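Local coordinates for uncharacterized protein NMB1681 (Neisseria meningitidis, PDB 3MW6) that probably binds RNA as a chaperone of the FinO family, built on a largely helical ProQ/FinO domain, at residues K24-M29 with A64-R69; D39-F44 with A72-R77; Y80-A85 with Q116-Q121; G87-R90 with R96-G99. All blocks are in the same frame, centred on the assembly; numbering follows the deposited sequence. Where two conformers were deposited one is given.

Contact 1 of 4, residues K24-M29 with A64-R69; sequences KKQTEM and AALIAR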
# COMPACT_ATOMS: atom_id res chain seq x y z
N LYS A 24 -3.31 -3.10 25.81
CA LYS A 24 -3.59 -1.70 25.52
C LYS A 24 -2.37 -0.82 25.85
O LYS A 24 -2.02 0.09 25.11
CB LYS A 24 -4.81 -1.22 26.31
CG LYS A 24 -4.86 0.29 26.47
CD LYS A 24 -6.14 0.75 27.13
CE LYS A 24 -6.28 2.26 27.03
NZ LYS A 24 -7.67 2.71 27.33
N LYS A 25 -1.73 -1.11 26.98
CA LYS A 25 -0.58 -0.33 27.40
C LYS A 25 0.64 -0.64 26.53
O LYS A 25 1.34 0.29 26.11
CB LYS A 25 -0.29 -0.55 28.88
CG LYS A 25 0.90 0.25 29.41
CD LYS A 25 0.67 1.76 29.36
CE LYS A 25 1.91 2.50 29.90
NZ LYS A 25 1.68 3.97 30.10
N GLN A 26 0.87 -1.91 26.22
CA GLN A 26 1.97 -2.25 25.30
C GLN A 26 1.80 -1.58 23.92
O GLN A 26 2.79 -1.15 23.31
CB GLN A 26 2.14 -3.77 25.12
CG GLN A 26 3.38 -4.07 24.28
CD GLN A 26 3.75 -5.54 24.19
OE1 GLN A 26 4.53 -5.93 23.32
NE2 GLN A 26 3.20 -6.37 25.10
N THR A 27 0.56 -1.47 23.46
CA THR A 27 0.26 -0.84 22.16
C THR A 27 0.55 0.67 22.12
O THR A 27 1.09 1.18 21.14
CB THR A 27 -1.19 -1.09 21.74
OG1 THR A 27 -1.42 -2.50 21.69
CG2 THR A 27 -1.47 -0.48 20.38
N GLU A 28 0.21 1.39 23.19
CA GLU A 28 0.59 2.79 23.27
C GLU A 28 2.11 2.91 23.33
O GLU A 28 2.68 3.79 22.68
CB GLU A 28 -0.03 3.45 24.50
CG GLU A 28 -1.51 3.72 24.35
CD GLU A 28 -2.20 3.85 25.68
OE1 GLU A 28 -1.50 3.83 26.72
OE2 GLU A 28 -3.45 3.97 25.70
N MSE A 29 2.77 2.05 24.09
CA MSE A 29 4.22 2.15 24.24
C MSE A 29 4.93 1.94 22.91
O MSE A 29 5.94 2.59 22.61
CB MSE A 29 4.76 1.16 25.28
CG MSE A 29 4.36 1.42 26.74
SE MSE A 29 4.58 -0.17 27.88
CE MSE A 29 6.54 -0.15 28.04
N ALA A 64 5.49 -9.26 18.72
CA ALA A 64 5.36 -9.13 17.26
C ALA A 64 3.93 -8.84 16.83
O ALA A 64 3.70 -8.11 15.87
CB ALA A 64 5.86 -10.38 16.55
N ALA A 65 2.95 -9.41 17.54
CA ALA A 65 1.57 -9.23 17.12
C ALA A 65 1.09 -7.80 17.36
O ALA A 65 0.33 -7.27 16.57
CB ALA A 65 0.64 -10.24 17.81
N LEU A 66 1.52 -7.19 18.46
CA LEU A 66 1.05 -5.85 18.75
C LEU A 66 1.81 -4.85 17.88
O LEU A 66 1.30 -3.77 17.58
CB LEU A 66 1.19 -5.52 20.23
CG LEU A 66 0.37 -6.40 21.17
CD1 LEU A 66 0.52 -5.94 22.61
CD2 LEU A 66 -1.10 -6.42 20.77
N ILE A 67 3.01 -5.23 17.47
CA ILE A 67 3.77 -4.43 16.50
C ILE A 67 3.03 -4.38 15.15
O ILE A 67 2.85 -3.31 14.55
CB ILE A 67 5.23 -4.94 16.34
CG1 ILE A 67 6.02 -4.66 17.63
CG2 ILE A 67 5.93 -4.23 15.21
CD1 ILE A 67 7.42 -5.28 17.66
N ALA A 68 2.56 -5.54 14.69
CA ALA A 68 1.83 -5.61 13.44
C ALA A 68 0.57 -4.76 13.52
O ALA A 68 0.20 -4.11 12.56
CB ALA A 68 1.48 -7.08 13.12
N ARG A 69 -0.08 -4.76 14.68
CA ARG A 69 -1.29 -3.99 14.91
C ARG A 69 -1.02 -2.49 14.80
O ARG A 69 -1.76 -1.75 14.15
CB ARG A 69 -1.86 -4.34 16.29
CG ARG A 69 -3.28 -3.87 16.54
CD ARG A 69 -3.69 -4.01 18.01
NE ARG A 69 -4.14 -5.35 18.36
CZ ARG A 69 -4.70 -5.66 19.53
NH1 ARG A 69 -4.88 -4.72 20.45
NH2 ARG A 69 -5.08 -6.91 19.78
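Leu66 reaches from helix 64-76 into the side of helix 23-37. Its CB and CG lead toward Gln26 and Thr27 without touching them closely, with CG beside the backbone N and anti to the carbonyl carbon (chi1 -62°). At the fork, CD1 lies along the aliphatic part and amide of Gln26, 3.7 Å from Gln26 CB, 3.6 Å from Gln26 CD and 3.7 Å from Gln26 NE2, and also comes near Thr27 OG1. The extended glutamine chain crosses the leucine at about a right angle, so that one methyl meets nearly its whole length. The other methyl, Leu66 CD2, approaches Thr27 OG1 at 4.0 Å, and also sits 3.9 Å above the guanidinium plane of Arg69, over its centre. Arg69 NH1 is 4.3 Å from Thr27 OG1, too far to bond.

No hydrogen bond joins the two segments; the polar ends are used otherwise. Gln26 OE1 accepts from Asp63 N, just before helix 64-76, and Gln26 NE2 bonds to Thr20 O, which holds both ends of the buried amide, while Leu66 CD1 covers one face of it. Thr27 OG1 is held by Lys23 O, one turn back in its own helix.

The short helix axes pass 9.6 Å apart and cross at -59°, with Thr27 and Leu66 nearest in the backbone. Within the ProQ/FinO domain, Leu66 also packs on Ile30 farther along helix 23-37, while Ile67 joins Ile30 to Leu55 of helix 51-58.

Contact 2 of 4, residues D39-F44 with A72-R77; sequences DVFKRF and ANHCRR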
# COMPACT_ATOMS: atom_id res chain seq x y z
N ASP A 39 12.09 8.47 11.97
CA ASP A 39 11.60 9.55 11.13
C ASP A 39 10.66 9.09 9.99
O ASP A 39 9.74 9.81 9.64
CB ASP A 39 12.76 10.38 10.57
CG ASP A 39 13.15 11.52 11.50
OD1 ASP A 39 12.85 12.69 11.16
OD2 ASP A 39 13.72 11.26 12.58
N VAL A 40 10.88 7.91 9.42
CA VAL A 40 9.97 7.46 8.36
C VAL A 40 8.54 7.35 8.88
O VAL A 40 7.59 7.60 8.16
CB VAL A 40 10.39 6.14 7.69
CG1 VAL A 40 11.72 6.32 6.97
CG2 VAL A 40 10.45 5.01 8.71
N PHE A 41 8.38 6.99 10.15
CA PHE A 41 7.06 6.97 10.75
C PHE A 41 6.57 8.36 11.14
O PHE A 41 5.45 8.73 10.85
CB PHE A 41 7.01 6.01 11.93
CG PHE A 41 6.96 4.57 11.51
CD1 PHE A 41 8.13 3.85 11.33
CD2 PHE A 41 5.75 3.97 11.22
CE1 PHE A 41 8.09 2.52 10.91
CE2 PHE A 41 5.70 2.63 10.80
CZ PHE A 41 6.87 1.92 10.65
N LYS A 42 7.43 9.14 11.78
CA LYS A 42 7.02 10.46 12.26
C LYS A 42 6.59 11.35 11.10
O LYS A 42 5.68 12.17 11.22
CB LYS A 42 8.17 11.10 13.06
CG LYS A 42 7.94 12.54 13.49
CD LYS A 42 9.24 13.19 14.05
CE LYS A 42 9.60 12.70 15.46
NZ LYS A 42 10.65 11.62 15.48
N ARG A 43 7.24 11.17 9.95
CA ARG A 43 6.96 12.00 8.78
C ARG A 43 6.08 11.31 7.72
O ARG A 43 5.88 11.85 6.64
CB ARG A 43 8.26 12.50 8.17
CG ARG A 43 8.93 13.58 9.00
CD ARG A 43 10.38 13.25 9.30
NE ARG A 43 11.23 13.39 8.12
CZ ARG A 43 12.33 14.14 8.08
NH1 ARG A 43 12.70 14.82 9.15
NH2 ARG A 43 13.04 14.20 6.96
N PHE A 44 5.55 10.13 8.04
CA PHE A 44 4.65 9.42 7.14
C PHE A 44 5.20 9.32 5.73
O PHE A 44 4.59 9.79 4.77
CB PHE A 44 3.25 10.08 7.12
CG PHE A 44 2.45 9.81 8.35
CD1 PHE A 44 2.65 10.56 9.50
CD2 PHE A 44 1.50 8.79 8.37
CE1 PHE A 44 1.92 10.30 10.66
CE2 PHE A 44 0.76 8.53 9.52
CZ PHE A 44 0.97 9.29 10.66
N ALA A 72 -0.37 -1.62 11.29
CA ALA A 72 -1.58 -1.63 10.46
C ALA A 72 -2.45 -0.40 10.74
O ALA A 72 -3.05 0.15 9.82
CB ALA A 72 -2.41 -2.94 10.65
N ASN A 73 -2.51 0.02 12.00
CA ASN A 73 -3.12 1.30 12.36
C ASN A 73 -2.48 2.46 11.60
O ASN A 73 -3.16 3.38 11.13
CB ASN A 73 -2.97 1.57 13.85
CG ASN A 73 -4.07 0.94 14.68
OD1 ASN A 73 -5.25 1.10 14.37
ND2 ASN A 73 -3.70 0.25 15.75
N HIS A 74 -1.16 2.43 11.51
CA HIS A 74 -0.44 3.53 10.89
C HIS A 74 -0.76 3.59 9.39
O HIS A 74 -1.03 4.66 8.86
CB HIS A 74 1.05 3.35 11.11
CG HIS A 74 1.89 4.31 10.33
ND1 HIS A 74 2.29 5.53 10.83
CD2 HIS A 74 2.41 4.23 9.08
CE1 HIS A 74 3.02 6.15 9.93
NE2 HIS A 74 3.12 5.38 8.86
N CYS A 75 -0.76 2.45 8.72
CA CYS A 75 -1.03 2.44 7.28
C CYS A 75 -2.48 2.70 6.89
O CYS A 75 -2.77 2.88 5.70
CB CYS A 75 -0.52 1.13 6.66
SG CYS A 75 1.31 1.01 6.81
N ARG A 76 -3.38 2.75 7.87
CA ARG A 76 -4.80 3.01 7.62
C ARG A 76 -5.10 4.50 7.71
O ARG A 76 -6.13 4.96 7.21
CB ARG A 76 -5.68 2.27 8.63
CG ARG A 76 -6.20 0.94 8.14
CD ARG A 76 -7.28 0.38 9.06
NE ARG A 76 -6.80 -0.78 9.80
CZ ARG A 76 -6.42 -0.75 11.07
NH1 ARG A 76 -5.99 -1.86 11.66
NH2 ARG A 76 -6.49 0.39 11.76
N ARG A 77 -4.20 5.24 8.34
CA ARG A 77 -4.41 6.67 8.51
C ARG A 77 -4.44 7.38 7.17
O ARG A 77 -3.66 7.07 6.27
CB ARG A 77 -3.36 7.27 9.45
CG ARG A 77 -3.40 6.62 10.83
CD ARG A 77 -2.35 7.15 11.76
NE ARG A 77 -2.48 8.59 11.97
CZ ARG A 77 -1.75 9.28 12.84
NH1 ARG A 77 -0.82 8.67 13.58
NH2 ARG A 77 -1.94 10.60 12.96
O HOH W 1 5.27 6.34 7.25
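His74 NE2 meets a water at 2.9 Å, and the same water donates to Val40 O at 2.8 Å, bridging helix 64-76 to helix 39-42. The other ring nitrogen, His74 ND1, is hydrogen-bonded to Tyr35 OH, so both nitrogens of this buried imidazole have partners that fix its rotation. With CG anti to the backbone N (chi1 171°), the ring projects between two phenylalanines. Phe41 presents an edge: its CD2 stands over the centre of the imidazole, 3.7 Å from His74 CE1, with the planes at 64°. Phe44 makes an offset stack, centroids 4.5 Å apart and planes at 15°, in which His74 CE1 lies over its face toward the rim, 3.3 Å from Phe44 CE2. Arg77 meets the CZ edge of Phe44: Phe44 CZ points at the centre of the guanidinium face, 3.5 Å from Arg77 NH1, the two planes nearly perpendicular.

Tyr80 from helix 78-86 adds a further ring against His74. Phe44, the C-prime residue with positive phi, is placed by the Schellman motif that ends helix 39-42: its N bonds to Phe41 O at 3.1 Å, and Lys45 N to Val40 O. The arrangement is an aromatic cluster beside a helix-ending Schellman motif.

Contact 3 of 4, residues Y80-A85 with Q116-Q121; sequences YLKALA and QQALQQ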
# COMPACT_ATOMS: atom_id res chain seq x y z
N TYR A 80 -1.16 8.61 5.82
CA TYR A 80 -0.37 7.60 5.11
C TYR A 80 -0.87 7.38 3.67
O TYR A 80 -0.09 7.38 2.71
CB TYR A 80 -0.34 6.28 5.87
CG TYR A 80 0.66 5.33 5.28
CD1 TYR A 80 2.01 5.58 5.38
CD2 TYR A 80 0.25 4.19 4.59
CE1 TYR A 80 2.95 4.73 4.82
CE2 TYR A 80 1.19 3.32 4.03
CZ TYR A 80 2.54 3.60 4.15
OH TYR A 80 3.50 2.76 3.61
N LEU A 81 -2.17 7.19 3.52
CA LEU A 81 -2.74 7.04 2.18
C LEU A 81 -2.39 8.24 1.31
O LEU A 81 -2.09 8.12 0.12
CB LEU A 81 -4.26 6.88 2.27
CG LEU A 81 -4.71 5.65 3.04
CD1 LEU A 81 -6.23 5.58 3.16
CD2 LEU A 81 -4.18 4.42 2.33
N LYS A 82 -2.44 9.42 1.92
CA LYS A 82 -2.13 10.65 1.21
C LYS A 82 -0.65 10.63 0.76
O LYS A 82 -0.32 11.11 -0.32
CB LYS A 82 -2.43 11.85 2.12
CG LYS A 82 -2.49 13.17 1.44
CD LYS A 82 -3.36 14.13 2.25
CE LYS A 82 -2.88 14.28 3.69
NZ LYS A 82 -1.61 15.07 3.80
N ALA A 83 0.20 10.01 1.56
CA ALA A 83 1.62 9.87 1.23
C ALA A 83 1.75 8.91 0.06
O ALA A 83 2.58 9.11 -0.82
CB ALA A 83 2.43 9.34 2.44
N LEU A 84 0.94 7.86 0.06
CA LEU A 84 1.00 6.91 -1.05
C LEU A 84 0.50 7.58 -2.32
O LEU A 84 0.99 7.31 -3.41
CB LEU A 84 0.15 5.67 -0.75
CG LEU A 84 0.59 4.72 0.34
CD1 LEU A 84 -0.34 3.52 0.30
CD2 LEU A 84 2.04 4.27 0.14
N ALA A 85 -0.49 8.46 -2.19
CA ALA A 85 -0.99 9.21 -3.35
C ALA A 85 0.08 10.15 -3.89
O ALA A 85 0.11 10.47 -5.09
CB ALA A 85 -2.21 10.02 -2.96
N GLN A 116 -9.40 11.94 -0.94
CA GLN A 116 -10.22 12.99 -1.55
C GLN A 116 -10.57 14.05 -0.52
O GLN A 116 -10.49 15.25 -0.78
CB GLN A 116 -11.50 12.41 -2.15
CG GLN A 116 -11.29 11.34 -3.20
CD GLN A 116 -10.60 11.86 -4.43
OE1 GLN A 116 -11.16 11.81 -5.53
NE2 GLN A 116 -9.38 12.36 -4.27
N GLN A 117 -10.98 13.60 0.66
CA GLN A 117 -11.17 14.47 1.80
C GLN A 117 -9.85 15.17 2.19
O GLN A 117 -9.76 16.39 2.13
CB GLN A 117 -11.72 13.69 3.00
CG GLN A 117 -12.21 14.57 4.12
CD GLN A 117 -12.79 13.79 5.27
OE1 GLN A 117 -12.38 12.67 5.55
NE2 GLN A 117 -13.76 14.39 5.96
N ALA A 118 -8.84 14.39 2.58
CA ALA A 118 -7.57 14.93 3.08
C ALA A 118 -6.86 15.93 2.16
O ALA A 118 -6.27 16.90 2.64
CB ALA A 118 -6.60 13.79 3.47
N LEU A 119 -6.90 15.69 0.86
CA LEU A 119 -6.29 16.61 -0.11
C LEU A 119 -7.06 17.92 -0.17
O LEU A 119 -6.47 18.99 -0.34
CB LEU A 119 -6.22 15.98 -1.51
CG LEU A 119 -4.84 15.49 -1.96
CD1 LEU A 119 -4.11 14.82 -0.83
CD2 LEU A 119 -4.96 14.54 -3.15
N GLN A 120 -8.39 17.84 -0.03
CA GLN A 120 -9.24 19.02 0.01
C GLN A 120 -9.02 19.86 1.28
O GLN A 120 -9.06 21.10 1.24
CB GLN A 120 -10.71 18.62 -0.08
CG GLN A 120 -11.18 18.27 -1.47
CD GLN A 120 -12.68 18.32 -1.58
OE1 GLN A 120 -13.24 18.30 -2.68
NE2 GLN A 120 -13.36 18.41 -0.44
N GLN A 121 -8.81 19.18 2.40
CA GLN A 121 -8.52 19.85 3.66
C GLN A 121 -7.17 20.54 3.59
O GLN A 121 -7.06 21.73 3.89
CB GLN A 121 -8.55 18.84 4.82
CG GLN A 121 -9.94 18.26 5.10
CD GLN A 121 -9.91 17.11 6.09
OE1 GLN A 121 -8.91 16.41 6.22
NE2 GLN A 121 -11.02 16.90 6.78
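Lys82 lays its aliphatic chain against helix 113-124, touching Ala118 and Leu119 with its methylenes. Its CG and CD both lie 3.2 Å from Leu119 CD1, closer than usual for carbons, and Lys82 CD is 3.5 Å from Ala118 CB. Lys82 CE is 3.8 Å from Ala118 CB. The lysine and leucine chains run past each other in opposite directions, while Ala118, nearest to Lys82 in the backbone, offers only its CB and lets the helices come near.

What sets these groups is the bend of the lysine. Its CG is anti to the backbone N (chi1 -165°), which sends the chain across to the neighbouring helix, and turns at chi3 and chi4 (56° and 72°) carry NZ past the alanine methyl to a hydrogen bond with Gln122 OE1, one turn beyond Ala118. Leu119 turns its CD1 toward the lysine through a strained chi1, so the exact fit of this methyl is doubtful.

Farther out, Ala85 O receives Gln106 NE2 of helix 103-110, a second tie between helix 78-86 and the C-terminal part of the chain. On another side of helix 78-86, Leu81 and Leu84 pack on Ile108 of the second subunit.

Across the two segments the contact is therefore wholly apolar: a lysine serves through its methylenes, its ammonium group engaged by the side-chain amide oxygen of Gln122 on helix 113-124.

Contact 4 of 4, residues G87-R90 with R96-G99; sequences GGKR and RFKG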
# COMPACT_ATOMS: atom_id res chain seq x y z
N GLY A 87 3.24 9.49 -3.82
CA GLY A 87 4.06 8.59 -4.60
C GLY A 87 5.56 8.74 -4.38
O GLY A 87 5.99 9.23 -3.33
N GLY A 88 6.35 8.35 -5.38
CA GLY A 88 7.81 8.40 -5.28
C GLY A 88 8.36 7.23 -4.49
O GLY A 88 7.71 6.19 -4.40
N LYS A 89 9.53 7.40 -3.88
CA LYS A 89 10.28 6.30 -3.27
C LYS A 89 9.70 5.81 -1.95
O LYS A 89 9.04 6.55 -1.23
CB LYS A 89 11.73 6.72 -3.02
CG LYS A 89 12.55 6.98 -4.27
CD LYS A 89 13.01 5.66 -4.83
CE LYS A 89 13.90 5.84 -6.03
NZ LYS A 89 14.41 4.52 -6.47
N ARG A 90 9.97 4.55 -1.63
CA ARG A 90 9.72 4.05 -0.29
C ARG A 90 11.00 4.07 0.54
O ARG A 90 12.11 4.06 -0.01
CB ARG A 90 9.15 2.64 -0.36
CG ARG A 90 7.80 2.56 -1.02
CD ARG A 90 7.27 1.11 -1.07
NE ARG A 90 5.93 1.11 -1.62
CZ ARG A 90 4.83 1.18 -0.88
NH1 ARG A 90 4.91 1.22 0.44
NH2 ARG A 90 3.65 1.21 -1.46
N ARG A 96 16.45 5.45 4.30
CA ARG A 96 17.09 5.34 3.00
C ARG A 96 16.13 4.79 1.96
O ARG A 96 15.23 4.02 2.28
CB ARG A 96 18.33 4.46 3.10
CG ARG A 96 19.38 5.03 4.04
CD ARG A 96 20.80 4.66 3.63
NE ARG A 96 21.79 5.39 4.40
CZ ARG A 96 22.60 6.32 3.90
NH1 ARG A 96 22.54 6.63 2.61
NH2 ARG A 96 23.48 6.94 4.68
N PHE A 97 16.31 5.21 0.71
CA PHE A 97 15.53 4.68 -0.39
C PHE A 97 15.51 3.16 -0.36
O PHE A 97 16.54 2.53 -0.18
CB PHE A 97 16.10 5.17 -1.73
CG PHE A 97 15.91 6.65 -1.97
CD1 PHE A 97 14.97 7.37 -1.25
CD2 PHE A 97 16.69 7.31 -2.90
CE1 PHE A 97 14.81 8.73 -1.47
CE2 PHE A 97 16.53 8.68 -3.13
CZ PHE A 97 15.58 9.39 -2.41
N LYS A 98 14.34 2.58 -0.52
CA LYS A 98 14.22 1.14 -0.73
C LYS A 98 12.90 0.81 -1.43
O LYS A 98 11.86 0.67 -0.78
CB LYS A 98 14.38 0.37 0.59
CG LYS A 98 14.38 -1.14 0.43
CD LYS A 98 14.73 -1.81 1.74
CE LYS A 98 14.57 -3.31 1.67
NZ LYS A 98 14.86 -3.94 3.00
N GLY A 99 12.95 0.70 -2.75
CA GLY A 99 11.77 0.44 -3.55
C GLY A 99 11.02 1.73 -3.85
O GLY A 99 11.54 2.83 -3.63
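A beta hairpin, strands 89-91 and 97-100, forms the small antiparallel sheet of this mainly helical ProQ/FinO domain, and Arg90 is joined to its partner strand through both backbone polar atoms. Arg90 N donates to Gly99 O at 3.1 Å, approaching from well above the carbonyl plane, and Lys98 N donates to Arg90 O at 2.7 Å with an N-H...O angle of 165°. Arg90 O also receives a CA-H...O contact from Phe97 CA at 3.5 Å.

The Arg90 side chain leads away from the partner strand. Extended from CG to NE, it carries its guanidinium to Leu47 O, to Glu100 O and to a salt bridge with Glu105; a further salt bridge, to Glu104 of the second subunit, ties the hairpin to the dimer partner. Several acceptors thus hold a buried charge. Gly99 has positive phi, readily adopted by glycine.

On the exposed side Lys89 crosses Phe97 at about a right angle. Its chi1 (-66°) places CG over the ring, and the bend at chi2 turns Lys89 CD toward Gly99 O, 3.4 Å away. This is a CH-pi contact: Lys89 CG sits 4.0 Å from the Phe97 ring centroid, 13° off the normal.

How the contacts relate
Helix 64-76 serves two contacts: its start packs in contact 1 and its end in contact 2, the centres 14 Å apart, with helices 23-37 and 39-42 following each other on the other side. Contact 2 lies about 3 Å from the chain's centre. It touches contact 3 directly, Phe44 O lying 3.2 Å from Ala83 CB, and Tyr80 of helix 78-86 fits against Cys75. Tyr80 and Leu84 in turn meet the Arg90 guanidinium, joining contact 3 to contact 4, which is nested inside the loop that contact 3 closes. Contact 1 stands across the chain's centre from contacts 3 and 4, about 26 Å from each, centre to centre.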